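Local structure of cytosine deaminase (Klebsiella pneumoniae, 4R85) at residues Thr95-Leu100 / Leu131-Glu137; Val114-Val118 / Leu205-His209; Gln145-Gln151 / Ala172-Ile178; Glu54-His58 / Cys304-Ile310. The protein probably catalyses the hydrolytic deamination of cytosine and 5-methylcytosine at an iron(II) centre in an amidohydrolase barrel. One frame throughout, in Å; residues are numbered along the deposited sequence.

Overall arrangement
The four contacts run from the helical coat of an amidohydrolase barrel to its metal centre. Interaction 1 is in the coat, its centre about 16 Å from those of interactions 2 and 3; Leu131 CD1 reaches Val118 CG2 of interaction 2 at 3.4 Å, and Lys135 NZ forms a salt bridge with Asp173 OD1 of interaction 3 at 2.7 Å. Interactions 2 and 3, with centres about 5 Å apart, belong to one sheet. Interaction 4 closes the barrel, and the other three are nested inside the loop it closes. Interactions 2 and 4 share the iron, while interactions 2, 3 and 4 all touch 5-methylcytosine.

Interaction 1: residues Thr95-Leu100 / Leu131-Glu137; sequences TRQRAL and LLAVKQE
In the helical layer outside the barrel, helix segments 95-100 and 131-137 pack side by side, with Arg96 and Glu137 pairing at the outer end of the contact and small apolar groups meeting deeper in. The segment axes approach to 9.8 Å and cross at -45°, and the backbones come nearest at Arg96 and Val134. The salt bridge is two-pronged: Arg96 NE gives a hydrogen bond of 2.8 Å to the syn lone pair of Glu137 OE1, while NH2 faces OE2 in a second bond whose modelled length is too short to be taken literally. Guanidinium and carboxylate planes lie 22° apart, close to the flat pairing such a fork favours. Both side chains reach out at full length: CG of Glu137 stands opposite the backbone N (chi1 -180°) and the chain stays extended, carrying the carboxylate across to the other helix. Leu100 CD1 sits 3.8 Å above the guanidinium plane, over its centre, so one face of the charged group rests on a methyl. Arg96 has a second carboxylate partner, Glu93, at NH1.

Below this bridge the aliphatic stem of Arg96 lies against Val134, its CG 4.1 Å from Val134 CG2, and Leu100 CD2 meets the other methyl, CG1. Among the buried groups, Ala99 CB meets Leu131 CD2 at 3.6 Å, the leucine branch packing directly on the alanine methyl; Thr95 CG2 borders the same leucine. An apolar seam closed by a salt bridge on its more exposed side is the arrangement here between two successive outer helices of a TIM barrel.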
# COMPACT_ATOMS: atom_id res chain seq x y z
N THR A 95 12.09 -23.50 13.01
CA THR A 95 10.74 -22.96 12.91
C THR A 95 10.46 -22.03 14.07
O THR A 95 9.94 -20.92 13.89
CB THR A 95 9.71 -24.09 12.88
OG1 THR A 95 9.98 -24.93 11.75
CG2 THR A 95 8.27 -23.55 12.79
N ARG A 96 10.82 -22.47 15.27
CA ARG A 96 10.59 -21.69 16.48
C ARG A 96 11.22 -20.30 16.39
O ARG A 96 10.57 -19.30 16.71
CB ARG A 96 11.15 -22.43 17.69
CG ARG A 96 11.10 -21.63 18.97
CD ARG A 96 11.70 -22.43 20.12
NE ARG A 96 11.75 -21.64 21.34
CZ ARG A 96 12.78 -20.87 21.67
NH1 ARG A 96 13.84 -20.81 20.88
NH2 ARG A 96 12.75 -20.17 22.80
N GLN A 97 12.48 -20.24 15.96
CA GLN A 97 13.20 -18.98 15.90
C GLN A 97 12.59 -17.99 14.91
O GLN A 97 12.42 -16.81 15.23
CB GLN A 97 14.68 -19.23 15.58
CG GLN A 97 15.42 -19.93 16.72
CD GLN A 97 16.77 -20.45 16.30
OE1 GLN A 97 17.08 -20.54 15.11
NE2 GLN A 97 17.60 -20.81 17.28
N ARG A 98 12.25 -18.48 13.72
CA ARG A 98 11.61 -17.63 12.71
C ARG A 98 10.21 -17.19 13.13
O ARG A 98 9.82 -16.03 12.94
CB ARG A 98 11.54 -18.36 11.36
CG ARG A 98 12.90 -18.59 10.72
CD ARG A 98 12.79 -19.28 9.35
NE ARG A 98 12.44 -20.70 9.47
CZ ARG A 98 11.20 -21.18 9.33
NH1 ARG A 98 10.18 -20.38 9.07
NH2 ARG A 98 10.99 -22.49 9.46
N ALA A 99 9.44 -18.11 13.71
CA ALA A 99 8.09 -17.80 14.15
C ALA A 99 8.11 -16.73 15.25
O ALA A 99 7.33 -15.79 15.23
CB ALA A 99 7.38 -19.06 14.64
N LEU A 100 9.04 -16.88 16.19
CA LEU A 100 9.14 -15.94 17.30
C LEU A 100 9.54 -14.55 16.83
O LEU A 100 9.01 -13.56 17.32
CB LEU A 100 10.11 -16.45 18.36
CG LEU A 100 9.54 -17.59 19.21
CD1 LEU A 100 10.59 -18.07 20.19
CD2 LEU A 100 8.27 -17.14 19.93
N LEU A 131 5.23 -24.99 16.57
CA LEU A 131 4.24 -23.93 16.74
C LEU A 131 3.26 -24.19 17.88
O LEU A 131 2.78 -23.25 18.51
CB LEU A 131 3.53 -23.62 15.42
CG LEU A 131 4.48 -22.86 14.48
CD1 LEU A 131 4.03 -22.89 13.04
CD2 LEU A 131 4.64 -21.42 14.94
N LEU A 132 2.97 -25.46 18.17
CA LEU A 132 2.18 -25.80 19.34
C LEU A 132 2.90 -25.37 20.62
O LEU A 132 2.27 -24.90 21.56
CB LEU A 132 1.84 -27.30 19.39
CG LEU A 132 0.80 -27.78 18.37
CD1 LEU A 132 0.83 -29.29 18.25
CD2 LEU A 132 -0.60 -27.32 18.78
N ALA A 133 4.22 -25.53 20.64
CA ALA A 133 5.00 -25.06 21.79
C ALA A 133 5.07 -23.53 21.82
O ALA A 133 4.97 -22.93 22.89
CB ALA A 133 6.40 -25.65 21.77
N VAL A 134 5.24 -22.93 20.65
CA VAL A 134 5.31 -21.47 20.51
C VAL A 134 4.03 -20.82 21.02
O VAL A 134 4.05 -19.73 21.60
CB VAL A 134 5.56 -21.07 19.03
CG1 VAL A 134 5.06 -19.66 18.74
CG2 VAL A 134 7.04 -21.21 18.67
N LYS A 135 2.91 -21.51 20.83
CA LYS A 135 1.63 -21.04 21.32
C LYS A 135 1.66 -20.82 22.83
O LYS A 135 1.05 -19.88 23.35
CB LYS A 135 0.52 -22.03 20.93
CG LYS A 135 -0.84 -21.74 21.54
CD LYS A 135 -1.84 -22.78 21.06
CE LYS A 135 -3.18 -22.62 21.76
NZ LYS A 135 -4.18 -23.61 21.26
N GLN A 136 2.40 -21.67 23.54
CA GLN A 136 2.55 -21.52 24.98
C GLN A 136 3.63 -20.50 25.32
O GLN A 136 3.45 -19.66 26.21
CB GLN A 136 2.88 -22.87 25.64
CG GLN A 136 1.86 -23.96 25.35
CD GLN A 136 0.45 -23.55 25.74
OE1 GLN A 136 0.22 -23.02 26.83
NE2 GLN A 136 -0.51 -23.78 24.84
N GLU A 137 4.75 -20.57 24.60
CA GLU A 137 5.89 -19.71 24.87
C GLU A 137 5.57 -18.23 24.64
O GLU A 137 6.06 -17.36 25.36
CB GLU A 137 7.08 -20.12 23.99
CG GLU A 137 8.34 -19.28 24.19
CD GLU A 137 9.55 -19.84 23.45
OE1 GLU A 137 9.37 -20.68 22.55
OE2 GLU A 137 10.68 -19.42 23.78

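Interaction 2: residues Val114-Val118 / Leu205-His209; sequences VRTHV and LVDVH. With FE2 (Fe (II) ion), chain H; 17E (5-methylcytosine), chain G.
Charge pairing joins Arg115 and Asp207 across the barrel interior, between strands 114-118 and 205-209, whose segment axes are 9.9 Å apart at their closest. Arg115 NH1 gives a hydrogen bond of 2.8 Å to Asp207 OD1. The acceptor lies in the guanidinium plane, yet the donor meets OD1 on its anti side and tilted from the carboxylate plane, the two planes being 79° apart. This single-pronged salt bridge leaves Asp207 OD2 to Ser240 and Arg115 NH2 to Gln145. A bend at chi3 (-78°) in the arginine turns its guanidinium, and NH2 comes within 3.4 Å of Leu205 CD1.

The aromatic contact is T-shaped: the edge of His209 points at the face of His117, with ring centroids 4.7 Å apart, planes at 90°, and CE1 as the approaching atom. Next to CE1 in the ring, NE2 of His209 binds iron(II) at 2.4 Å; His56, His58, His241 and Asp308 complete the site.

Water links the same groups. One molecule receives a hydrogen bond from His209 ND1 at 2.9 Å and donates to Asp207 O, with a weak bond from His117 ND1. Another lies between His117 NE2 and Asp207 OD1, 2.6 Å from each. His209 is thus held at both ring nitrogens, by metal and by water, which fixes its rotation, and the buried carboxylate of Asp207 probably offsets part of the positive charge around it.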
# COMPACT_ATOMS: atom_id res chain seq x y z
N VAL A 114 -3.66 -13.97 16.71
CA VAL A 114 -3.06 -14.48 15.50
C VAL A 114 -3.60 -15.87 15.18
O VAL A 114 -3.69 -16.72 16.06
CB VAL A 114 -1.53 -14.60 15.65
CG1 VAL A 114 -0.89 -15.22 14.38
CG2 VAL A 114 -0.91 -13.25 15.96
N ARG A 115 -3.96 -16.11 13.93
CA ARG A 115 -4.27 -17.46 13.48
C ARG A 115 -3.25 -17.86 12.42
O ARG A 115 -3.16 -17.22 11.37
CB ARG A 115 -5.70 -17.54 12.93
CG ARG A 115 -6.03 -18.90 12.32
CD ARG A 115 -7.46 -18.92 11.77
NE ARG A 115 -8.45 -19.09 12.85
CZ ARG A 115 -9.75 -19.12 12.64
NH1 ARG A 115 -10.22 -18.98 11.40
NH2 ARG A 115 -10.60 -19.28 13.65
N THR A 116 -2.46 -18.89 12.71
CA THR A 116 -1.43 -19.30 11.76
C THR A 116 -1.84 -20.60 11.10
O THR A 116 -2.38 -21.49 11.75
CB THR A 116 -0.03 -19.47 12.41
OG1 THR A 116 0.93 -19.78 11.38
CG2 THR A 116 -0.02 -20.60 13.43
N HIS A 117 -1.62 -20.69 9.80
CA HIS A 117 -1.71 -21.96 9.10
C HIS A 117 -0.35 -22.65 9.20
O HIS A 117 0.69 -21.99 9.18
CB HIS A 117 -2.15 -21.75 7.64
CG HIS A 117 -3.52 -21.17 7.53
ND1 HIS A 117 -4.61 -21.91 7.13
CD2 HIS A 117 -3.99 -19.93 7.82
CE1 HIS A 117 -5.69 -21.15 7.16
NE2 HIS A 117 -5.34 -19.94 7.58
N VAL A 118 -0.36 -23.97 9.36
CA VAL A 118 0.87 -24.76 9.38
C VAL A 118 0.72 -25.92 8.42
O VAL A 118 -0.25 -26.66 8.50
CB VAL A 118 1.15 -25.35 10.78
CG1 VAL A 118 2.51 -26.08 10.78
CG2 VAL A 118 1.11 -24.26 11.82
N LEU A 205 -12.69 -25.57 14.83
CA LEU A 205 -13.04 -24.53 13.87
C LEU A 205 -12.55 -24.96 12.49
O LEU A 205 -11.82 -25.94 12.37
CB LEU A 205 -12.40 -23.20 14.27
CG LEU A 205 -12.74 -22.69 15.68
CD1 LEU A 205 -12.18 -21.28 15.89
CD2 LEU A 205 -14.25 -22.68 15.88
N VAL A 206 -12.95 -24.22 11.46
CA VAL A 206 -12.56 -24.51 10.08
C VAL A 206 -12.08 -23.24 9.40
O VAL A 206 -12.72 -22.20 9.51
CB VAL A 206 -13.76 -25.07 9.28
CG1 VAL A 206 -13.44 -25.15 7.79
CG2 VAL A 206 -14.16 -26.42 9.82
N ASP A 207 -10.94 -23.31 8.72
CA ASP A 207 -10.47 -22.19 7.91
C ASP A 207 -9.75 -22.73 6.67
O ASP A 207 -8.64 -23.24 6.78
CB ASP A 207 -9.52 -21.30 8.70
CG ASP A 207 -9.28 -19.95 8.05
OD1 ASP A 207 -9.15 -18.95 8.79
OD2 ASP A 207 -9.24 -19.88 6.80
N VAL A 208 -10.39 -22.58 5.51
CA VAL A 208 -9.96 -23.27 4.30
C VAL A 208 -9.42 -22.29 3.26
O VAL A 208 -10.02 -21.24 3.01
CB VAL A 208 -11.15 -24.04 3.69
CG1 VAL A 208 -10.82 -24.57 2.30
CG2 VAL A 208 -11.58 -25.19 4.61
N HIS A 209 -8.28 -22.64 2.66
CA HIS A 209 -7.76 -21.95 1.47
C HIS A 209 -8.66 -22.35 0.32
O HIS A 209 -8.54 -23.43 -0.23
CB HIS A 209 -6.32 -22.38 1.17
CG HIS A 209 -5.30 -21.67 2.00
ND1 HIS A 209 -5.23 -21.81 3.37
CD2 HIS A 209 -4.33 -20.79 1.66
CE1 HIS A 209 -4.25 -21.06 3.84
NE2 HIS A 209 -3.68 -20.43 2.82
FE FE2 H . -2.75 -18.29 3.08
N1 17E G . 0.25 -21.55 0.49
C2 17E G . -0.86 -21.32 -0.22
O2 17E G . -1.52 -22.37 -0.80
N3 17E G . -1.34 -20.08 -0.38
C4 17E G . -0.71 -19.03 0.17
N4 17E G . -1.23 -17.71 -0.00
C5 17E G . 0.45 -19.22 0.93
C6 17E G . 0.91 -20.53 1.07
CM5 17E G . 1.16 -18.07 1.55
O HOH W 1 -12.92 -20.23 11.50
O HOH W 2 -6.13 -23.73 5.37
O HOH W 3 -6.79 -17.90 8.36

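Interaction 3: residues Gln145-Gln151 / Ala172-Ile178; sequences QIVAFPQ and ADVVGGI. With 17E (5-methylcytosine), chain G.
At the edge of the Phe149 ring, in its plane, lie Gly177 O and O2 of 5-methylcytosine, with CZ 3.6 Å from O2; Gln151 N stands over the centre of one face, 4.1 Å above the plane. Ile178 CD1 nears this ring obliquely, and His209 stacks with it. The amide of Gln151 is the other flat group: OE1 accepts from ligand N1 at 2.7 Å and NE2 donates to O2 at 3.0 Å, both nearly straight. This paired grip reads the N1-H and O2 side of the pyrimidine and sets the rotation of the amide. The bend at chi2 (70°) brings the amide round towards the ligand, and Ile178 CD1 lies 3.5 Å from NE2.

Behind the pocket the two segments run parallel as neighbouring strands. Val174 N donates to Ile146 O, and Ala148 N to Val174 O at 2.9 Å, almost head-on at the carbonyl (161°). Val147 CG2 rests on Val174 CB, and Val147 CG1 lies 3.6 Å from Gly176 CA. Before the strand begins, Asp173 OD2 accepts a hydrogen bond from Ile146 N at 2.7 Å through its anti lone pair, its other oxygen pairing with Lys135. The helix 160-170 connects the two strands in a beta-alpha-beta crossover of the TIM barrel, with ligand-binding residues at or near the C-terminal ends of the strands, as is usual in this fold.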
# COMPACT_ATOMS: atom_id res chain seq x y z
N GLN A 145 -3.91 -19.09 17.38
CA GLN A 145 -4.66 -20.25 16.89
C GLN A 145 -3.88 -20.96 15.80
O GLN A 145 -3.22 -20.32 14.99
CB GLN A 145 -6.02 -19.83 16.33
CG GLN A 145 -6.93 -19.24 17.39
CD GLN A 145 -8.32 -18.95 16.85
OE1 GLN A 145 -8.65 -19.31 15.71
NE2 GLN A 145 -9.14 -18.29 17.66
N ILE A 146 -3.97 -22.28 15.77
CA ILE A 146 -3.22 -23.04 14.76
C ILE A 146 -4.13 -23.84 13.84
O ILE A 146 -4.95 -24.63 14.30
CB ILE A 146 -2.22 -24.00 15.43
CG1 ILE A 146 -1.14 -23.20 16.16
CG2 ILE A 146 -1.62 -24.95 14.40
CD1 ILE A 146 -0.41 -23.99 17.21
N VAL A 147 -3.95 -23.65 12.53
CA VAL A 147 -4.71 -24.36 11.52
C VAL A 147 -3.89 -25.50 10.89
O VAL A 147 -2.78 -25.27 10.40
CB VAL A 147 -5.12 -23.42 10.36
CG1 VAL A 147 -6.12 -24.13 9.43
CG2 VAL A 147 -5.71 -22.09 10.88
N ALA A 148 -4.44 -26.71 10.90
CA ALA A 148 -3.86 -27.82 10.15
C ALA A 148 -4.11 -27.63 8.66
O ALA A 148 -5.19 -27.96 8.15
CB ALA A 148 -4.43 -29.14 10.61
N PHE A 149 -3.10 -27.13 7.96
CA PHE A 149 -3.23 -26.73 6.56
C PHE A 149 -2.50 -27.75 5.69
O PHE A 149 -1.29 -27.89 5.80
CB PHE A 149 -2.59 -25.34 6.39
CG PHE A 149 -2.45 -24.90 4.95
CD1 PHE A 149 -3.53 -24.90 4.09
CD2 PHE A 149 -1.22 -24.46 4.46
CE1 PHE A 149 -3.40 -24.49 2.77
CE2 PHE A 149 -1.08 -24.05 3.15
CZ PHE A 149 -2.17 -24.06 2.30
N PRO A 150 -3.25 -28.49 4.86
CA PRO A 150 -2.63 -29.53 4.02
C PRO A 150 -2.17 -28.93 2.70
O PRO A 150 -2.85 -29.08 1.69
CB PRO A 150 -3.78 -30.50 3.79
CG PRO A 150 -5.02 -29.60 3.79
CD PRO A 150 -4.72 -28.45 4.73
N GLN A 151 -1.03 -28.25 2.71
CA GLN A 151 -0.53 -27.52 1.54
C GLN A 151 -0.56 -28.31 0.24
O GLN A 151 -0.93 -27.78 -0.82
CB GLN A 151 0.90 -27.04 1.79
CG GLN A 151 1.55 -26.37 0.59
CD GLN A 151 0.93 -25.01 0.30
OE1 GLN A 151 1.36 -24.00 0.85
NE2 GLN A 151 -0.09 -24.99 -0.54
N ALA A 172 -3.96 -28.95 16.98
CA ALA A 172 -4.35 -27.85 16.11
C ALA A 172 -5.82 -27.48 16.39
O ALA A 172 -6.68 -28.37 16.49
CB ALA A 172 -4.17 -28.21 14.65
N ASP A 173 -6.10 -26.19 16.54
CA ASP A 173 -7.43 -25.70 16.91
C ASP A 173 -8.36 -25.61 15.70
O ASP A 173 -9.59 -25.61 15.86
CB ASP A 173 -7.34 -24.29 17.50
CG ASP A 173 -6.11 -24.08 18.36
OD1 ASP A 173 -6.19 -24.32 19.58
OD2 ASP A 173 -5.06 -23.68 17.81
N VAL A 174 -7.79 -25.48 14.51
CA VAL A 174 -8.58 -25.24 13.31
C VAL A 174 -8.27 -26.25 12.21
O VAL A 174 -7.10 -26.61 12.00
CB VAL A 174 -8.35 -23.80 12.77
CG1 VAL A 174 -9.40 -23.43 11.72
CG2 VAL A 174 -8.37 -22.79 13.89
N VAL A 175 -9.31 -26.71 11.52
CA VAL A 175 -9.14 -27.62 10.39
C VAL A 175 -9.02 -26.83 9.09
O VAL A 175 -9.90 -26.03 8.75
CB VAL A 175 -10.31 -28.60 10.26
CG1 VAL A 175 -10.17 -29.43 8.99
CG2 VAL A 175 -10.40 -29.50 11.49
N GLY A 176 -7.94 -27.08 8.34
CA GLY A 176 -7.70 -26.37 7.09
C GLY A 176 -8.05 -27.18 5.85
O GLY A 176 -8.64 -28.25 5.95
N GLY A 177 -7.69 -26.66 4.69
CA GLY A 177 -7.94 -27.35 3.44
C GLY A 177 -7.45 -26.55 2.24
O GLY A 177 -7.06 -25.39 2.39
N ILE A 178 -7.47 -27.16 1.06
CA ILE A 178 -7.04 -26.48 -0.16
C ILE A 178 -7.70 -27.13 -1.40
O ILE A 178 -7.01 -27.60 -2.32
CB ILE A 178 -5.48 -26.41 -0.24
CG1 ILE A 178 -5.01 -25.39 -1.29
CG2 ILE A 178 -4.85 -27.81 -0.41
CD1 ILE A 178 -3.50 -25.27 -1.41
N1 17E G . 0.25 -21.55 0.49
C2 17E G . -0.86 -21.32 -0.22
O2 17E G . -1.52 -22.37 -0.80
N3 17E G . -1.34 -20.08 -0.38
C4 17E G . -0.71 -19.03 0.17
N4 17E G . -1.23 -17.71 -0.00
C5 17E G . 0.45 -19.22 0.93
C6 17E G . 0.91 -20.53 1.07
CM5 17E G . 1.16 -18.07 1.55

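Interaction 4: residues Glu54-His58 / Cys304-Ile310; sequences EPHIH and CFAQDSI. With FE2 (Fe (II) ion), chain H; 17E (5-methylcytosine), chain G.
Asp308, Ile57 and Pro55 lie at the seam where the first and last strands of the amidohydrolase TIM barrel meet. Asp308 straddles the metal and the ligand: OD2 binds iron(II) at 2.3 Å, and OD1 accepts a hydrogen bond of 2.7 Å from N4 of 5-methylcytosine, the amino group lost on deamination. With chi1 at -161° its carboxylate swings back towards the first strand and runs alongside the rings of His56 and His58, which bind the same iron through NE2. These histidines form the His-X-His signature that goes with the first barrel strand; His209 and His241 complete the site. The backbone of Asp308 is gripped too, N donating to His56 O and O accepting from His58 N at 2.9 Å, so the peptides on both sides of Ile57 position the metal-bound aspartate.

Ile57 itself sends its CA hydrogen towards Asp308 O and packs CD1 against Ile310 CD1 at 4.0 Å. At the other end, Pro55 lays CG against Cys304 SG and Ala306 CB, both 3.9 Å away. Glu54 bends at chi2 to bring its carboxylate to Gln307: OE1 joins the segments, accepting from Gln307 N and, weakly, from Gln307 NE2, while OE2 accepts a hydrogen bond from His56 N and braces the backbone of this metal ligand. On the ligand side, the 5-methyl carbon CM5 sits 3.3 Å above one face of the His58 ring, offset toward its rim, with Ser309 OG 3.2 Å from CM5.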
# COMPACT_ATOMS: atom_id res chain seq x y z
N GLU A 54 -4.40 -10.63 13.43
CA GLU A 54 -3.85 -11.20 12.21
C GLU A 54 -4.50 -12.56 12.04
O GLU A 54 -4.00 -13.55 12.56
CB GLU A 54 -2.33 -11.35 12.32
CG GLU A 54 -1.72 -12.03 11.09
CD GLU A 54 -2.35 -11.53 9.79
OE1 GLU A 54 -1.94 -10.44 9.31
OE2 GLU A 54 -3.25 -12.21 9.24
N PRO A 55 -5.62 -12.61 11.32
CA PRO A 55 -6.43 -13.83 11.28
C PRO A 55 -5.94 -14.85 10.26
O PRO A 55 -6.57 -15.90 10.14
CB PRO A 55 -7.81 -13.31 10.85
CG PRO A 55 -7.49 -12.13 9.98
CD PRO A 55 -6.25 -11.50 10.59
N HIS A 56 -4.86 -14.55 9.55
CA HIS A 56 -4.35 -15.46 8.53
C HIS A 56 -2.91 -15.16 8.16
O HIS A 56 -2.63 -14.23 7.40
CB HIS A 56 -5.24 -15.39 7.28
CG HIS A 56 -4.95 -16.46 6.28
ND1 HIS A 56 -5.93 -17.29 5.78
CD2 HIS A 56 -3.79 -16.83 5.68
CE1 HIS A 56 -5.39 -18.13 4.91
NE2 HIS A 56 -4.09 -17.88 4.85
N ILE A 57 -1.99 -15.97 8.68
CA ILE A 57 -0.57 -15.85 8.37
C ILE A 57 0.03 -17.25 8.38
O ILE A 57 -0.53 -18.14 9.01
CB ILE A 57 0.13 -14.93 9.41
CG1 ILE A 57 1.58 -14.65 9.02
CG2 ILE A 57 -0.01 -15.51 10.82
CD1 ILE A 57 2.14 -13.38 9.66
N HIS A 58 1.12 -17.45 7.64
CA HIS A 58 1.80 -18.74 7.62
C HIS A 58 3.12 -18.65 8.38
O HIS A 58 4.17 -18.40 7.77
CB HIS A 58 2.10 -19.19 6.19
CG HIS A 58 0.87 -19.41 5.36
ND1 HIS A 58 0.42 -20.67 5.03
CD2 HIS A 58 0.02 -18.54 4.77
CE1 HIS A 58 -0.67 -20.56 4.29
NE2 HIS A 58 -0.93 -19.28 4.12
N CYS A 304 -12.77 -9.79 6.45
CA CYS A 304 -11.67 -9.05 7.04
C CYS A 304 -10.38 -9.20 6.24
O CYS A 304 -10.35 -9.97 5.29
CB CYS A 304 -11.48 -9.47 8.50
SG CYS A 304 -11.02 -11.20 8.67
N PHE A 305 -9.34 -8.46 6.61
CA PHE A 305 -8.07 -8.46 5.88
C PHE A 305 -6.95 -9.12 6.67
O PHE A 305 -6.93 -9.04 7.90
CB PHE A 305 -7.64 -7.04 5.53
CG PHE A 305 -8.49 -6.36 4.51
CD1 PHE A 305 -8.74 -6.96 3.28
CD2 PHE A 305 -9.05 -5.11 4.77
CE1 PHE A 305 -9.53 -6.34 2.32
CE2 PHE A 305 -9.84 -4.47 3.81
CZ PHE A 305 -10.08 -5.09 2.59
N ALA A 306 -6.00 -9.73 5.97
CA ALA A 306 -4.90 -10.40 6.63
C ALA A 306 -3.61 -10.27 5.82
O ALA A 306 -3.64 -10.02 4.62
CB ALA A 306 -5.23 -11.87 6.83
N GLN A 307 -2.48 -10.44 6.49
CA GLN A 307 -1.17 -10.33 5.84
C GLN A 307 -0.78 -11.56 5.01
O GLN A 307 -0.14 -11.40 3.98
CB GLN A 307 -0.08 -10.01 6.87
CG GLN A 307 -0.28 -8.63 7.51
CD GLN A 307 0.66 -8.36 8.66
OE1 GLN A 307 1.84 -8.08 8.47
NE2 GLN A 307 0.13 -8.43 9.87
N ASP A 308 -1.14 -12.75 5.48
CA ASP A 308 -0.82 -14.02 4.80
C ASP A 308 0.66 -14.41 4.94
O ASP A 308 0.99 -15.44 5.55
CB ASP A 308 -1.23 -13.97 3.31
CG ASP A 308 -1.36 -15.34 2.70
OD1 ASP A 308 -1.13 -15.50 1.48
OD2 ASP A 308 -1.70 -16.26 3.44
N SER A 309 1.54 -13.60 4.38
CA SER A 309 2.96 -13.93 4.33
C SER A 309 3.85 -12.82 4.83
O SER A 309 3.60 -11.65 4.58
CB SER A 309 3.37 -14.22 2.88
OG SER A 309 2.81 -15.43 2.43
N ILE A 310 4.93 -13.20 5.50
CA ILE A 310 6.03 -12.28 5.74
C ILE A 310 7.34 -12.93 5.31
O ILE A 310 7.80 -13.90 5.93
CB ILE A 310 6.07 -11.82 7.21
CG1 ILE A 310 4.81 -10.98 7.52
CG2 ILE A 310 7.33 -11.02 7.49
CD1 ILE A 310 4.76 -10.38 8.93
FE FE2 H . -2.75 -18.29 3.08
N1 17E G . 0.25 -21.55 0.49
C2 17E G . -0.86 -21.32 -0.22
O2 17E G . -1.52 -22.37 -0.80
N3 17E G . -1.34 -20.08 -0.38
C4 17E G . -0.71 -19.03 0.17
N4 17E G . -1.23 -17.71 -0.00
C5 17E G . 0.45 -19.22 0.93
C6 17E G . 0.91 -20.53 1.07
CM5 17E G . 1.16 -18.07 1.55
O HOH W 4 4.88 -16.29 5.98